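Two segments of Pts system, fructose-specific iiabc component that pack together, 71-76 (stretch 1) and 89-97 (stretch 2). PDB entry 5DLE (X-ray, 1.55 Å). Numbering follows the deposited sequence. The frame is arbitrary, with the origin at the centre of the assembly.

Stretch 1, residues 71-76: ILAVDK
Stretch 2 (89-97) YKVSTVKAI

Stretch 1 runs as a β-strand from Ile 71 to Val 74 (phi -111 to -136, psi 92 to 143), then leaves it at Asp 75 (phi/psi -119/23) and Lys 76. Stretch 2 is a strand through Tyr 89 to Val 91 (phi -108 to -141, psi 110 to 167), a one-residue link at Ser 92 (-75/165), and a helix from Thr 93 onward with phi near -65 and psi near -40. The strands lie parallel, their axes 14° apart and 4.7 Å at closest approach; the helix turns back at 121° to strand 71-74, with its axis 7.1 Å away.

The register pairs Ile 71 with Tyr 89 (CA to CA 4.9 Å), Leu 72 with Lys 90 (CA to CA 4.6 Å) and Ala 73 with Val 91 (CA to CA 5.0 Å). Three nearly straight hydrogen bonds fix it: Leu 72 N to Tyr 89 O at 2.9 Å, Val 91 N to Leu 72 O at 2.8 Å, and Val 74 N to Val 91 O at 2.9 Å. Leu 72 thus uses both its NH and its carbonyl toward the partner strand, the parallel pattern. Ala 73 CA also approaches Val 91 O at 3.3 Å.

Ile 71 (m, t), Ala 73, Tyr 89 (chi1 t, chi2 38°) and Val 91 share one face of the sheet. The helix packs here, and Ala 96 directs its CB toward the strand, reaching Ala 73 CB at 3.5 Å. Two methyl side chains suit so close an approach. Val 91 (chi1 m) adds its CG2 at 4.2 Å from Ala 73 CB. On the other face, buried Leu 72 (m, t) meets the aliphatic part of exposed Lys 90, CD1 to CD at 4.1 Å, while Val 74 CG2 lies 4.0 Å from the same Lys 90 CD. The lysine (t, t, p, t) can cover apolar neighbours with its methylenes and lead its amine away.

The helix start is held by polar groups. Ser 92 (chi1 p) is the N-cap, its OG accepting from Lys 95 N at 3.0 Å. Asp 75 (chi1 m, chi2 -38°) reaches in from stretch 1: OD1 accepts from Thr 93 N at 3.0 Å, and OD2 accepts from Thr 93 OG1 at a short 2.5 Å, with Thr 93 in p. A carboxylate fits the first turn, where amide hydrogens have no carbonyl one turn back in the helix to bond to; here Asp 75, water 1 and Ser 92 supply the acceptors. Water 1 donates to Asp 75 OD1 at 2.8 Å and accepts from Val 94 N at 3.1 Å. Thr 93 also sets its CG2 3.3 Å from Ala 73 O. Altogether the contact buries 480 Å², both sides summed.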

# COMPACT_ATOMS: atom_id res chain seq x y z
N ILE A 71 4.97 21.18 5.45
CA ILE A 71 5.70 19.93 5.32
C ILE A 71 5.27 19.27 4.02
O ILE A 71 4.08 19.03 3.80
CB ILE A 71 5.46 18.99 6.52
CG1 ILE A 71 5.92 19.67 7.81
CG2 ILE A 71 6.17 17.61 6.32
CD1 ILE A 71 5.65 18.81 9.03
N LEU A 72 6.23 19.01 3.15
CA LEU A 72 5.94 18.35 1.86
C LEU A 72 6.55 16.97 1.93
O LEU A 72 7.78 16.86 2.01
CB LEU A 72 6.55 19.13 0.71
CG LEU A 72 6.11 20.58 0.58
CD1 LEU A 72 6.75 21.24 -0.65
CD2 LEU A 72 4.56 20.73 0.59
N ALA A 73 5.72 15.95 1.88
CA ALA A 73 6.22 14.58 1.89
C ALA A 73 5.86 14.02 0.51
O ALA A 73 4.75 13.52 0.30
CB ALA A 73 5.60 13.78 3.05
N VAL A 74 6.80 14.15 -0.44
CA VAL A 74 6.46 14.01 -1.85
C VAL A 74 7.51 13.17 -2.54
O VAL A 74 8.71 13.26 -2.24
CB VAL A 74 6.29 15.37 -2.56
CG1 VAL A 74 5.16 16.17 -1.89
CG2 VAL A 74 7.56 16.24 -2.45
N ASP A 75 7.02 12.35 -3.48
CA ASP A 75 7.87 11.57 -4.36
C ASP A 75 7.63 11.94 -5.81
O ASP A 75 7.83 11.11 -6.71
CB ASP A 75 7.58 10.08 -4.21
CG ASP A 75 7.69 9.59 -2.77
OD1 ASP A 75 8.60 10.03 -2.03
OD2 ASP A 75 6.93 8.67 -2.43
N LYS A 76 7.12 13.14 -6.05
CA LYS A 76 6.93 13.71 -7.38
C LYS A 76 6.95 15.21 -7.20
O LYS A 76 6.81 15.72 -6.08
CB LYS A 76 5.61 13.24 -8.02
CG LYS A 76 4.36 13.71 -7.27
CD LYS A 76 3.09 13.37 -8.06
CE LYS A 76 1.94 14.32 -7.69
NZ LYS A 76 0.66 13.99 -8.39
N TYR A 89 9.58 22.29 4.71
CA TYR A 89 10.42 21.13 4.96
C TYR A 89 9.97 20.06 3.99
O TYR A 89 8.86 19.52 4.13
CB TYR A 89 10.27 20.66 6.39
CG TYR A 89 11.36 19.73 6.82
CD1 TYR A 89 12.67 19.91 6.40
CD2 TYR A 89 11.07 18.67 7.63
CE1 TYR A 89 13.67 19.03 6.81
CE2 TYR A 89 12.06 17.80 8.04
CZ TYR A 89 13.34 17.98 7.64
OH TYR A 89 14.29 17.08 8.06
N LYS A 90 10.82 19.76 3.01
CA LYS A 90 10.49 18.79 1.97
C LYS A 90 11.29 17.51 2.17
O LYS A 90 12.53 17.54 2.24
CB LYS A 90 10.77 19.37 0.59
CG LYS A 90 10.46 18.42 -0.53
CD LYS A 90 10.13 19.21 -1.79
CE LYS A 90 11.37 19.50 -2.59
NZ LYS A 90 11.02 19.98 -3.96
N VAL A 91 10.57 16.38 2.21
CA VAL A 91 11.12 15.04 2.42
C VAL A 91 10.38 14.07 1.52
O VAL A 91 9.36 14.39 0.91
CB VAL A 91 11.01 14.59 3.90
CG1 VAL A 91 11.81 15.57 4.81
CG2 VAL A 91 9.56 14.56 4.34
N SER A 92 10.95 12.88 1.41
CA SER A 92 10.27 11.82 0.69
C SER A 92 9.14 11.25 1.53
O SER A 92 9.10 11.44 2.73
CB SER A 92 11.28 10.70 0.39
OG SER A 92 11.72 10.11 1.62
N THR A 93 8.24 10.49 0.89
CA THR A 93 7.24 9.82 1.72
C THR A 93 7.86 8.78 2.65
O THR A 93 7.40 8.62 3.78
CB THR A 93 6.10 9.20 0.91
OG1 THR A 93 6.57 8.15 0.04
CG2 THR A 93 5.29 10.24 0.14
N VAL A 94 8.90 8.04 2.21
CA VAL A 94 9.56 7.08 3.08
C VAL A 94 10.07 7.77 4.35
O VAL A 94 9.91 7.26 5.46
CB VAL A 94 10.69 6.38 2.30
CG1 VAL A 94 11.62 5.68 3.24
CG2 VAL A 94 10.08 5.38 1.35
N LYS A 95 10.73 8.93 4.20
CA LYS A 95 11.27 9.59 5.39
C LYS A 95 10.15 10.10 6.28
O LYS A 95 10.22 9.99 7.51
CB LYS A 95 12.20 10.72 4.97
N ALA A 96 9.09 10.65 5.67
CA ALA A 96 7.97 11.14 6.47
C ALA A 96 7.30 10.00 7.24
O ALA A 96 6.82 10.19 8.37
CB ALA A 96 6.96 11.85 5.58
N ILE A 97 7.25 8.82 6.64
CA ILE A 97 6.61 7.69 7.30
C ILE A 97 7.48 7.11 8.39
O ILE A 97 6.98 6.73 9.46
CB ILE A 97 6.24 6.62 6.25
CG1 ILE A 97 5.11 7.17 5.39
CG2 ILE A 97 5.85 5.29 6.94
CD1 ILE A 97 4.87 6.34 4.09
O HOH W 1 9.72 7.81 -0.75